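Long-range contacts in serine protease inhibitor 4, isoform B (Drosophila melanogaster, PDB 4P0F), which probably inhibits serine-type and cysteine-type endopeptidases by the serpin mechanism and is captured here in its cleaved form: residues V166-F171 against A332-M337; N33-P38 against H318-E323; N54-Q59 against M291-S296. All coordinates share one frame; numbering follows the deposited sequence.

Interaction 1: V166-F171 against A332-M337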
ATOM      1  N   VAL A 166      12.202  -1.738  -6.321  1.00 13.79           N
ATOM      2  CA  VAL A 166      11.589  -0.941  -5.268  1.00 14.54           C
ATOM      3  C   VAL A 166      10.568   0.037  -5.817  1.00 14.50           C
ATOM      4  O   VAL A 166      10.793   0.700  -6.823  1.00 16.24           O
ATOM      5  CB  VAL A 166      12.641  -0.161  -4.457  1.00 20.01           C
ATOM      6  CG1 VAL A 166      11.992   0.493  -3.256  1.00 20.17           C
ATOM      7  CG2 VAL A 166      13.751  -1.100  -4.002  1.00 19.49           C
ATOM      8  N   ASN A 167       9.427   0.091  -5.137  1.00 14.29           N
ATOM      9  CA  ASN A 167       8.464   1.158  -5.315  1.00 16.37           C
ATOM     10  C   ASN A 167       8.323   1.916  -4.014  1.00 14.45           C
ATOM     11  O   ASN A 167       8.207   1.302  -2.964  1.00 16.50           O
ATOM     12  CB  ASN A 167       7.090   0.632  -5.724  1.00 16.30           C
ATOM     13  CG  ASN A 167       6.045   1.720  -5.691  1.00 16.10           C
ATOM     14  OD1 ASN A 167       5.387   1.957  -4.656  1.00 15.75           O
ATOM     15  ND2 ASN A 167       5.907   2.425  -6.803  1.00 16.38           N
ATOM     16  N   ALA A 168       8.312   3.243  -4.092  1.00 15.68           N
ATOM     17  CA  ALA A 168       8.060   4.082  -2.923  1.00 15.67           C
ATOM     18  C   ALA A 168       6.921   5.035  -3.240  1.00 17.18           C
ATOM     19  O   ALA A 168       6.758   5.451  -4.383  1.00 18.30           O
ATOM     20  CB  ALA A 168       9.309   4.846  -2.523  1.00 17.12           C
ATOM     21  N   ILE A 169       6.120   5.352  -2.229  1.00 16.96           N
ATOM     22  CA  ILE A 169       5.002   6.274  -2.397  1.00 18.04           C
ATOM     23  C   ILE A 169       4.916   7.196  -1.185  1.00 16.88           C
ATOM     24  O   ILE A 169       5.125   6.774  -0.048  1.00 18.57           O
ATOM     25  CB  ILE A 169       3.672   5.495  -2.616  1.00 17.53           C
ATOM     26  CG1 ILE A 169       2.475   6.444  -2.734  1.00 19.07           C
ATOM     27  CG2 ILE A 169       3.451   4.472  -1.507  1.00 18.89           C
ATOM     28  CD1 ILE A 169       1.226   5.764  -3.315  1.00 29.39           C
ATOM     29  N   HIS A 170       4.659   8.472  -1.451  1.00 17.82           N
ATOM     30  CA  HIS A 170       4.524   9.466  -0.391  1.00 16.15           C
ATOM     31  C   HIS A 170       3.330  10.349  -0.650  1.00 19.40           C
ATOM     32  O   HIS A 170       3.140  10.847  -1.756  1.00 18.51           O
ATOM     33  CB  HIS A 170       5.777  10.322  -0.280  1.00 18.44           C
ATOM     34  CG  HIS A 170       5.685  11.374   0.784  1.00 22.65           C
ATOM     35  ND1 HIS A 170       5.409  12.692   0.502  1.00 31.74           N
ATOM     36  CD2 HIS A 170       5.800  11.288   2.131  1.00 24.29           C
ATOM     37  CE1 HIS A 170       5.368  13.382   1.632  1.00 33.77           C
ATOM     38  NE2 HIS A 170       5.605  12.556   2.633  1.00 22.98           N
ATOM     39  N   PHE A 171       2.541  10.547   0.399  1.00 17.31           N
ATOM     40  CA  PHE A 171       1.351  11.384   0.352  1.00 19.62           C
ATOM     41  C   PHE A 171       1.375  12.386   1.488  1.00 19.97           C
ATOM     42  O   PHE A 171       1.633  12.027   2.634  1.00 21.11           O
ATOM     43  CB  PHE A 171       0.100  10.525   0.437  1.00 20.01           C
ATOM     44  CG  PHE A 171      -1.160  11.311   0.647  1.00 22.70           C
ATOM     45  CD1 PHE A 171      -1.710  12.053  -0.377  1.00 36.76           C
ATOM     46  CD2 PHE A 171      -1.789  11.300   1.877  1.00 21.43           C
ATOM     47  CE1 PHE A 171      -2.877  12.780  -0.179  1.00 43.49           C
ATOM     48  CE2 PHE A 171      -2.961  12.021   2.082  1.00 23.08           C
ATOM     49  CZ  PHE A 171      -3.500  12.758   1.052  1.00 30.12           C
ATOM     50  N   ALA A 332       3.185   7.187   3.874  1.00 17.96           N
ATOM     51  CA  ALA A 332       4.252   6.737   3.009  1.00 13.98           C
ATOM     52  C   ALA A 332       4.337   5.229   3.066  1.00 15.09           C
ATOM     53  O   ALA A 332       3.940   4.612   4.050  1.00 16.38           O
ATOM     54  CB  ALA A 332       5.581   7.356   3.413  1.00 20.33           C
ATOM     55  N   ALA A 333       4.869   4.640   2.007  1.00 15.97           N
ATOM     56  CA  ALA A 333       5.109   3.215   1.997  1.00 14.19           C
ATOM     57  C   ALA A 333       6.190   2.901   0.983  1.00 14.04           C
ATOM     58  O   ALA A 333       6.464   3.699   0.091  1.00 15.18           O
ATOM     59  CB  ALA A 333       3.836   2.450   1.665  1.00 13.76           C
ATOM     60  N   ALA A 334       6.785   1.727   1.120  1.00 15.92           N
ATOM     61  CA  ALA A 334       7.678   1.219   0.091  1.00 14.56           C
ATOM     62  C   ALA A 334       7.621  -0.290   0.077  1.00 13.10           C
ATOM     63  O   ALA A 334       7.345  -0.920   1.099  1.00 14.02           O
ATOM     64  CB  ALA A 334       9.117   1.712   0.313  1.00 16.10           C
ATOM     65  N   THR A 335       7.851  -0.851  -1.109  1.00 15.23           N
ATOM     66  CA  THR A 335       7.913  -2.288  -1.305  1.00 13.25           C
ATOM     67  C   THR A 335       9.225  -2.631  -2.011  1.00 12.91           C
ATOM     68  O   THR A 335       9.553  -2.028  -3.027  1.00 16.55           O
ATOM     69  CB  THR A 335       6.734  -2.807  -2.149  1.00 12.71           C
ATOM     70  OG1 THR A 335       5.490  -2.329  -1.619  1.00 15.14           O
ATOM     71  CG2 THR A 335       6.716  -4.329  -2.166  1.00 14.93           C
ATOM     72  N   GLY A 336       9.975  -3.565  -1.432  1.00 14.78           N
ATOM     73  CA  GLY A 336      11.223  -4.024  -2.017  1.00 13.81           C
ATOM     74  C   GLY A 336      11.158  -5.518  -2.264  1.00 14.26           C
ATOM     75  O   GLY A 336      10.827  -6.285  -1.364  1.00 18.17           O
ATOM     76  N   MET A 337      11.486  -5.916  -3.493  1.00 14.40           N
ATOM     77  CA  MET A 337      11.526  -7.328  -3.874  1.00 13.16           C
ATOM     78  C   MET A 337      12.945  -7.717  -4.207  1.00 15.45           C
ATOM     79  O   MET A 337      13.510  -7.185  -5.157  1.00 17.20           O
ATOM     80  CB  MET A 337      10.643  -7.607  -5.083  1.00 21.68           C
ATOM     81  CG  MET A 337       9.138  -7.545  -4.823  1.00 54.20           C
ATOM     82  SD  MET A 337       8.147  -8.119  -6.230  1.00 39.50           S
ATOM     83  CE  MET A 337       9.228  -9.429  -6.829  1.00 14.10           C
TER
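N167 and T335 face each other as an antiparallel hydrogen-bonded pair: N167 N gives to T335 O at 3.0 Å, and T335 N returns the favour to N167 O at 2.9 Å. Two residues along, I169 and A333 do the same, with I169 N 2.9 Å from A333 O. The strands run antiparallel, 178° between their directions, and the non-hydrogen-bonded pair between these two, A168 with A334, is drawn close enough for a CA-H...O contact of 3.1 Å from A334 CA to N167 O. Side chains here are small, and the methyls A168 CB and A334 CB meet at 4.2 Å. I169 lies on the other face, with N167, A333 and T335. Its CG1 stands anti to the backbone N (chi1 178°), turning CG2 to within 3.8 Å of A333 CB while the rest of the chain leads off to L91 and I93 of strand 91-100. H170 turns a ring edge to A332 CB, and its NE2 is held by E330. In the next shell, V140 of helix 129-143 lies against V166 and A334. On the other face S40 of helix 38-49 bonds both N167 OD1 and T335 OG1; N95 takes N167 ND2, and H318 ND1 also meets T335 OG1. An extra strand wedged into the middle of the large serpin sheet A, the reactive-centre loop lying beside strand 3A, is the hallmark of a cleaved serpin.

Interaction 2: N33-P38 against H318-E323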
ATOM      1  N   ASN A  33      -2.735  -2.500  14.236  1.00 27.44           N
ATOM      2  CA  ASN A  33      -3.164  -1.434  13.343  1.00 23.16           C
ATOM      3  C   ASN A  33      -2.459  -1.521  12.003  1.00 23.04           C
ATOM      4  O   ASN A  33      -1.479  -0.834  11.744  1.00 30.55           O
ATOM      5  CB  ASN A  33      -2.914  -0.072  13.973  1.00 23.77           C
ATOM      6  CG  ASN A  33      -3.777   0.166  15.194  1.00 25.64           C
ATOM      7  OD1 ASN A  33      -4.708  -0.588  15.466  1.00 26.81           O
ATOM      8  ND2 ASN A  33      -3.466   1.211  15.945  1.00 27.30           N
ATOM      9  N   ILE A  34      -2.988  -2.364  11.139  1.00 20.17           N
ATOM     10  CA  ILE A  34      -2.409  -2.567   9.830  1.00 18.49           C
ATOM     11  C   ILE A  34      -2.501  -1.302   8.987  1.00 22.02           C
ATOM     12  O   ILE A  34      -3.523  -0.631   8.979  1.00 22.26           O
ATOM     13  CB  ILE A  34      -3.123  -3.738   9.128  1.00 24.11           C
ATOM     14  CG1 ILE A  34      -2.855  -5.031   9.907  1.00 31.62           C
ATOM     15  CG2 ILE A  34      -2.671  -3.877   7.673  1.00 25.65           C
ATOM     16  CD1 ILE A  34      -3.703  -6.203   9.473  1.00 43.25           C
ATOM     17  N   VAL A  35      -1.421  -0.970   8.288  1.00 16.59           N
ATOM     18  CA  VAL A  35      -1.480   0.031   7.228  1.00 15.02           C
ATOM     19  C   VAL A  35      -0.562  -0.438   6.123  1.00 17.10           C
ATOM     20  O   VAL A  35       0.511  -0.956   6.398  1.00 15.84           O
ATOM     21  CB  VAL A  35      -1.095   1.460   7.711  1.00 20.23           C
ATOM     22  CG1 VAL A  35       0.282   1.493   8.366  1.00 21.24           C
ATOM     23  CG2 VAL A  35      -1.170   2.456   6.557  1.00 19.67           C
ATOM     24  N   PHE A  36      -1.005  -0.299   4.882  1.00 14.64           N
ATOM     25  CA  PHE A  36      -0.199  -0.712   3.743  1.00 13.76           C
ATOM     26  C   PHE A  36      -0.649   0.030   2.498  1.00 14.11           C
ATOM     27  O   PHE A  36      -1.731   0.620   2.470  1.00 12.91           O
ATOM     28  CB  PHE A  36      -0.265  -2.242   3.534  1.00 14.08           C
ATOM     29  CG  PHE A  36      -1.599  -2.763   3.015  1.00 14.17           C
ATOM     30  CD1 PHE A  36      -2.682  -2.911   3.852  1.00 19.00           C
ATOM     31  CD2 PHE A  36      -1.729  -3.155   1.690  1.00 19.08           C
ATOM     32  CE1 PHE A  36      -3.892  -3.414   3.372  1.00 18.23           C
ATOM     33  CE2 PHE A  36      -2.932  -3.650   1.204  1.00 20.65           C
ATOM     34  CZ  PHE A  36      -4.013  -3.776   2.049  1.00 18.08           C
ATOM     35  N   SER A  37       0.217   0.044   1.484  1.00 16.88           N
ATOM     36  CA  SER A  37      -0.129   0.603   0.189  1.00 11.33           C
ATOM     37  C   SER A  37      -0.306  -0.514  -0.823  1.00 14.41           C
ATOM     38  O   SER A  37       0.686  -1.088  -1.291  1.00 13.15           O
ATOM     39  CB  SER A  37       0.935   1.570  -0.306  1.00 15.25           C
ATOM     40  OG  SER A  37       0.641   1.991  -1.627  1.00 15.50           O
ATOM     41  N   PRO A  38      -1.559  -0.836  -1.161  1.00 13.97           N
ATOM     42  CA  PRO A  38      -1.744  -1.889  -2.170  1.00 11.75           C
ATOM     43  C   PRO A  38      -1.176  -1.480  -3.524  1.00 12.98           C
ATOM     44  O   PRO A  38      -0.660  -2.337  -4.264  1.00 13.95           O
ATOM     45  CB  PRO A  38      -3.263  -2.079  -2.216  1.00 14.27           C
ATOM     46  CG  PRO A  38      -3.851  -0.873  -1.619  1.00 16.09           C
ATOM     47  CD  PRO A  38      -2.846  -0.332  -0.643  1.00 15.11           C
ATOM     48  N   HIS A 318       7.496  -4.981   2.815  1.00 14.82           N
ATOM     49  CA  HIS A 318       6.648  -3.813   2.714  1.00 14.49           C
ATOM     50  C   HIS A 318       6.633  -3.097   4.036  1.00 14.05           C
ATOM     51  O   HIS A 318       6.487  -3.725   5.087  1.00 15.09           O
ATOM     52  CB  HIS A 318       5.229  -4.199   2.315  1.00 15.93           C
ATOM     53  CG  HIS A 318       4.335  -3.031   2.054  1.00 12.63           C
ATOM     54  ND1 HIS A 318       4.431  -2.257   0.918  1.00 13.83           N
ATOM     55  CD2 HIS A 318       3.314  -2.510   2.776  1.00 15.49           C
ATOM     56  CE1 HIS A 318       3.503  -1.319   0.946  1.00 18.79           C
ATOM     57  NE2 HIS A 318       2.815  -1.446   2.065  1.00 15.83           N
ATOM     58  N   LYS A 319       6.790  -1.784   3.974  1.00 13.15           N
ATOM     59  CA  LYS A 319       6.695  -0.945   5.166  1.00 14.28           C
ATOM     60  C   LYS A 319       5.821   0.248   4.867  1.00 18.30           C
ATOM     61  O   LYS A 319       5.903   0.816   3.785  1.00 16.96           O
ATOM     62  CB  LYS A 319       8.074  -0.480   5.621  1.00 18.24           C
ATOM     63  CG  LYS A 319       8.955  -1.565   6.195  1.00 31.05           C
ATOM     64  CD  LYS A 319      10.073  -0.953   7.058  1.00 56.01           C
ATOM     65  CE  LYS A 319      11.064  -2.018   7.530  1.00 64.98           C
ATOM     66  NZ  LYS A 319      12.229  -1.501   8.333  1.00 48.13           N
ATOM     67  N   ALA A 320       4.996   0.639   5.837  1.00 16.31           N
ATOM     68  CA  ALA A 320       4.096   1.766   5.643  1.00 14.35           C
ATOM     69  C   ALA A 320       3.902   2.557   6.942  1.00 16.72           C
ATOM     70  O   ALA A 320       4.129   2.056   8.047  1.00 16.09           O
ATOM     71  CB  ALA A 320       2.769   1.286   5.100  1.00 14.60           C
ATOM     72  N   PHE A 321       3.524   3.819   6.761  1.00 16.31           N
ATOM     73  CA  PHE A 321       3.368   4.784   7.846  1.00 17.72           C
ATOM     74  C   PHE A 321       2.209   5.703   7.515  1.00 16.64           C
ATOM     75  O   PHE A 321       2.032   6.071   6.359  1.00 15.46           O
ATOM     76  CB  PHE A 321       4.647   5.606   8.030  1.00 16.40           C
ATOM     77  CG  PHE A 321       4.495   6.763   8.982  1.00 19.37           C
ATOM     78  CD1 PHE A 321       4.070   8.002   8.528  1.00 21.95           C
ATOM     79  CD2 PHE A 321       4.749   6.602  10.325  1.00 27.07           C
ATOM     80  CE1 PHE A 321       3.913   9.059   9.404  1.00 27.61           C
ATOM     81  CE2 PHE A 321       4.590   7.660  11.208  1.00 29.60           C
ATOM     82  CZ  PHE A 321       4.182   8.884  10.741  1.00 28.73           C
ATOM     83  N   ILE A 322       1.434   6.088   8.527  1.00 17.65           N
ATOM     84  CA  ILE A 322       0.401   7.098   8.341  1.00 17.72           C
ATOM     85  C   ILE A 322       0.246   7.908   9.630  1.00 16.95           C
ATOM     86  O   ILE A 322       0.383   7.371  10.727  1.00 17.30           O
ATOM     87  CB  ILE A 322      -0.954   6.463   7.931  1.00 15.26           C
ATOM     88  CG1 ILE A 322      -1.982   7.551   7.595  1.00 17.95           C
ATOM     89  CG2 ILE A 322      -1.481   5.548   9.020  1.00 16.05           C
ATOM     90  CD1 ILE A 322      -3.184   7.022   6.784  1.00 19.35           C
ATOM     91  N   GLU A 323       0.020   9.208   9.479  1.00 18.75           N
ATOM     92  CA  GLU A 323      -0.353  10.079  10.595  1.00 16.58           C
ATOM     93  C   GLU A 323      -1.552  10.887  10.154  1.00 17.23           C
ATOM     94  O   GLU A 323      -1.572  11.424   9.051  1.00 18.67           O
ATOM     95  CB  GLU A 323       0.803  10.999  11.015  1.00 19.38           C
ATOM     96  CG  GLU A 323       1.151  12.094  10.002  1.00 32.71           C
ATOM     97  CD  GLU A 323       0.248  13.327  10.091  1.00 46.38           C
ATOM     98  OE1 GLU A 323      -0.502  13.465  11.080  1.00 53.73           O
ATOM     99  OE2 GLU A 323       0.280  14.151   9.153  1.00 49.79           O
TER
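H318 has CG anti to the backbone N (chi1 -174°), which carries its ring out from strand 311-324 to the backbone of S37, while V35 puts CG1 between its own N and carbonyl carbon so that both methyls face the strand. In the serpin fold this is the shutter region, where strand 5A of sheet A packs against the short strand 35-36 of sheet B, just before helix 38-49. The two segments run at a steep angle to each other and form no sheet pairing; one side-chain bond joins them. S37 N donates to H318 NE2 at 3.1 Å, nearly straight at 169° though tilted 20° out of the ring plane. At the same ring F36 CB comes within 3.5 Å of NE2, and the F36 phenyl swings off to V21 and L25 of helix 6-28. With NE2 accepting, the ring proton would probably sit on ND1, bound to T335. An alanine in place of H318 would probably leave S37 N without its acceptor and open a gap beside F36 CB. S37 is the N-cap of helix 38-49, its OG bonded to S40 N and also to L372 O. Further along, V35 CG2 meets I322 CG2 at 4.0 Å, the two side chains crossing obliquely. A320 CB presses to 3.4 Å from V35 O, a buried carbonyl oxygen that finds no polar partner.

Interaction 3: N54-Q59 against M291-S296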
ATOM      1  N   ASN A  54       6.486 -18.090 -18.411  1.00 19.98           N
ATOM      2  CA  ASN A  54       5.779 -19.345 -18.162  1.00 21.38           C
ATOM      3  C   ASN A  54       4.801 -19.257 -16.988  1.00 20.85           C
ATOM      4  O   ASN A  54       4.113 -18.250 -16.837  1.00 20.38           O
ATOM      5  CB  ASN A  54       6.798 -20.459 -17.929  1.00 20.32           C
ATOM      6  CG  ASN A  54       7.849 -20.523 -19.031  1.00 35.41           C
ATOM      7  OD1 ASN A  54       7.529 -20.395 -20.212  1.00 32.42           O
ATOM      8  ND2 ASN A  54       9.107 -20.704 -18.647  1.00 38.95           N
ATOM      9  N   GLU A  55       4.730 -20.293 -16.150  1.00 21.10           N
ATOM     10  CA  GLU A  55       3.731 -20.310 -15.062  1.00 20.29           C
ATOM     11  C   GLU A  55       3.981 -19.243 -13.999  1.00 16.74           C
ATOM     12  O   GLU A  55       3.035 -18.748 -13.361  1.00 19.83           O
ATOM     13  CB  GLU A  55       3.675 -21.691 -14.396  1.00 25.97           C
ATOM     14  CG  GLU A  55       2.551 -21.791 -13.369  1.00 26.86           C
ATOM     15  CD  GLU A  55       2.520 -23.097 -12.602  1.00 32.52           C
ATOM     16  OE1 GLU A  55       3.201 -24.066 -13.003  1.00 30.77           O
ATOM     17  OE2 GLU A  55       1.801 -23.141 -11.576  1.00 29.16           O
ATOM     18  N   THR A  56       5.239 -18.867 -13.795  1.00 16.43           N
ATOM     19  CA  THR A  56       5.542 -17.794 -12.865  1.00 16.43           C
ATOM     20  C   THR A  56       4.841 -16.515 -13.314  1.00 15.35           C
ATOM     21  O   THR A  56       4.192 -15.834 -12.512  1.00 16.77           O
ATOM     22  CB  THR A  56       7.074 -17.575 -12.754  1.00 14.45           C
ATOM     23  OG1 THR A  56       7.691 -18.781 -12.290  1.00 18.30           O
ATOM     24  CG2 THR A  56       7.403 -16.441 -11.790  1.00 18.15           C
ATOM     25  N   ALA A  57       4.958 -16.187 -14.595  1.00 16.86           N
ATOM     26  CA  ALA A  57       4.322 -14.986 -15.124  1.00 16.97           C
ATOM     27  C   ALA A  57       2.803 -15.092 -15.039  1.00 18.70           C
ATOM     28  O   ALA A  57       2.125 -14.124 -14.712  1.00 17.39           O
ATOM     29  CB  ALA A  57       4.743 -14.746 -16.555  1.00 21.61           C
ATOM     30  N   THR A  58       2.267 -16.260 -15.366  1.00 15.52           N
ATOM     31  CA  THR A  58       0.823 -16.426 -15.337  1.00 16.83           C
ATOM     32  C   THR A  58       0.276 -16.257 -13.917  1.00 16.54           C
ATOM     33  O   THR A  58      -0.761 -15.610 -13.728  1.00 17.34           O
ATOM     34  CB  THR A  58       0.412 -17.791 -15.890  1.00 16.88           C
ATOM     35  OG1 THR A  58       0.930 -17.942 -17.224  1.00 21.58           O
ATOM     36  CG2 THR A  58      -1.085 -17.923 -15.938  1.00 18.00           C
ATOM     37  N   GLN A  59       0.947 -16.851 -12.931  1.00 15.47           N
ATOM     38  CA  GLN A  59       0.536 -16.700 -11.535  1.00 18.14           C
ATOM     39  C   GLN A  59       0.501 -15.222 -11.138  1.00 14.72           C
ATOM     40  O   GLN A  59      -0.463 -14.764 -10.519  1.00 16.52           O
ATOM     41  CB  GLN A  59       1.472 -17.459 -10.593  1.00 20.15           C
ATOM     42  CG  GLN A  59       1.228 -18.953 -10.516  1.00 23.94           C
ATOM     43  CD  GLN A  59       2.027 -19.619  -9.404  1.00 23.03           C
ATOM     44  OE1 GLN A  59       2.793 -18.962  -8.686  1.00 15.97           O
ATOM     45  NE2 GLN A  59       1.850 -20.924  -9.255  1.00 27.20           N
ATOM     46  N   MET A 291       0.428 -17.236  -5.624  1.00 19.17           N
ATOM     47  CA  MET A 291       1.633 -16.808  -6.331  1.00 14.42           C
ATOM     48  C   MET A 291       2.904 -17.394  -5.697  1.00 18.82           C
ATOM     49  O   MET A 291       3.876 -16.676  -5.458  1.00 21.73           O
ATOM     50  CB  MET A 291       1.698 -15.284  -6.378  1.00 14.53           C
ATOM     51  CG  MET A 291       0.551 -14.680  -7.180  1.00 15.29           C
ATOM     52  SD  MET A 291       0.505 -12.875  -7.192  1.00 17.95           S
ATOM     53  CE  MET A 291      -0.276 -12.518  -5.611  1.00 21.55           C
ATOM     54  N   SER A 292       2.897 -18.707  -5.472  1.00 17.96           N
ATOM     55  CA  SER A 292       4.007 -19.396  -4.802  1.00 17.97           C
ATOM     56  C   SER A 292       5.223 -19.646  -5.675  1.00 20.29           C
ATOM     57  O   SER A 292       6.339 -19.745  -5.159  1.00 16.59           O
ATOM     58  CB  SER A 292       3.539 -20.746  -4.254  1.00 23.86           C
ATOM     59  OG  SER A 292       2.670 -20.553  -3.156  1.00 35.61           O
ATOM     60  N   ARG A 293       5.029 -19.788  -6.981  1.00 18.08           N
ATOM     61  CA  ARG A 293       6.119 -20.276  -7.829  1.00 17.64           C
ATOM     62  C   ARG A 293       7.342 -19.343  -7.848  1.00 16.71           C
ATOM     63  O   ARG A 293       8.490 -19.810  -7.921  1.00 16.75           O
ATOM     64  CB  ARG A 293       5.607 -20.512  -9.255  1.00 19.83           C
ATOM     65  CG  ARG A 293       6.518 -21.362 -10.122  1.00 22.66           C
ATOM     66  CD  ARG A 293       5.781 -21.833 -11.368  1.00 20.39           C
ATOM     67  NE  ARG A 293       6.635 -22.553 -12.302  1.00 21.67           N
ATOM     68  CZ  ARG A 293       6.818 -23.872 -12.301  1.00 22.43           C
ATOM     69  NH1 ARG A 293       6.215 -24.638 -11.400  1.00 28.31           N
ATOM     70  NH2 ARG A 293       7.613 -24.426 -13.207  1.00 25.96           N
ATOM     71  N   MET A 294       7.099 -18.039  -7.774  1.00 14.59           N
ATOM     72  CA  MET A 294       8.159 -17.031  -7.786  1.00 15.54           C
ATOM     73  C   MET A 294       9.213 -17.204  -6.674  1.00 17.64           C
ATOM     74  O   MET A 294      10.351 -16.762  -6.832  1.00 15.67           O
ATOM     75  CB  MET A 294       7.530 -15.639  -7.682  1.00 14.85           C
ATOM     76  CG  MET A 294       6.777 -15.434  -6.405  1.00 16.55           C
ATOM     77  SD  MET A 294       5.651 -14.023  -6.520  1.00 22.73           S
ATOM     78  CE  MET A 294       6.843 -12.747  -6.810  1.00 17.49           C
ATOM     79  N   PHE A 295       8.850 -17.843  -5.565  1.00 16.40           N
ATOM     80  CA  PHE A 295       9.782 -18.057  -4.440  1.00 18.28           C
ATOM     81  C   PHE A 295      10.472 -19.411  -4.482  1.00 19.24           C
ATOM     82  O   PHE A 295      11.376 -19.680  -3.687  1.00 19.92           O
ATOM     83  CB  PHE A 295       9.045 -17.933  -3.102  1.00 17.45           C
ATOM     84  CG  PHE A 295       8.189 -16.723  -3.003  1.00 17.77           C
ATOM     85  CD1 PHE A 295       8.754 -15.474  -2.855  1.00 17.27           C
ATOM     86  CD2 PHE A 295       6.805 -16.832  -3.053  1.00 18.14           C
ATOM     87  CE1 PHE A 295       7.963 -14.351  -2.768  1.00 17.78           C
ATOM     88  CE2 PHE A 295       6.021 -15.732  -2.979  1.00 16.54           C
ATOM     89  CZ  PHE A 295       6.587 -14.485  -2.826  1.00 15.33           C
ATOM     90  N   SER A 296      10.023 -20.270  -5.391  1.00 18.92           N
ATOM     91  CA  SER A 296      10.466 -21.651  -5.447  1.00 19.48           C
ATOM     92  C   SER A 296      11.641 -21.845  -6.386  1.00 18.79           C
ATOM     93  O   SER A 296      11.982 -20.969  -7.182  1.00 19.41           O
ATOM     94  CB  SER A 296       9.323 -22.552  -5.908  1.00 20.19           C
ATOM     95  OG  SER A 296       9.192 -22.490  -7.318  1.00 21.61           O
TER
HETATM   96  O   HOH W   1       4.614 -16.871  -8.885  1.00 18.90           O
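Helix C of the serpin fold, residues 54-64, sets Q59, T56 and E55 against R293 in the short 3-10 turn 293-295, which follows helix 283-288. Q59 does the polar work. Its CG is anti to the carbonyl carbon (chi1 -79°) and the chain beyond is extended, so the amide reaches the start of the turn and OE1 takes R293 N at 2.9 Å. The donor lies in the carbonyl plane, on a lone pair. A water 2.8 Å from Q59 OE1 donates to that oxygen and accepts from M294 N, so two successive backbone N-H groups of the turn are served by one amide oxygen, the second through water. NE2 of the same amide makes a weak bond to E55 OE2. R293 runs extended from CG to NE and crosses the side chains of Q59, T56 and E55 at about right angles. E55 lies across its far half: CB is 3.7 Å from R293 CD, and OE1 forms a salt bridge with NH1 at 3.5 Å from over one face of the guanidinium, the carboxylate and guanidinium planes 12° apart. No N-H points at that oxygen. E300 makes a second salt bridge, with R293 NH2, and also bonds T56 OG1. Van der Waals contacts close the rest: T56 CG2 is 4.1 Å from M294 CA, and M291 CG is 3.5 Å from Q59 O, with the end of M291 bent towards L60 and L64. R293 O receives both N and OG of S296, which fixes the turn itself. R293 thus has two carboxylate partners; that of E55, out of plane, would hold by charge alone, and the directional hold between the segments rests on the amide of Q59.

Overall arrangement
Interactions 1 and 2 share sheet A: strands 311-324 and 328-341 follow each other in the chain and lie side by side, so the two contacts, with centres 10 Å apart, meet directly. Their joint is T335 OG1 to H318 ND1, 2.7 Å, a probable hydrogen bond that ties the inserted reactive-centre loop to the shutter. The backbones join as well, A332 O lying 2.9 Å from F321 N. Interaction 3 sits further out, 23 Å between centres from interaction 1, yet M337 CE packs 4.1 Å from M294 CE. From interaction 2 it stays clear, with nearest atoms about 10 Å apart, although in sequence it is nested inside the loop that interaction 2 closes.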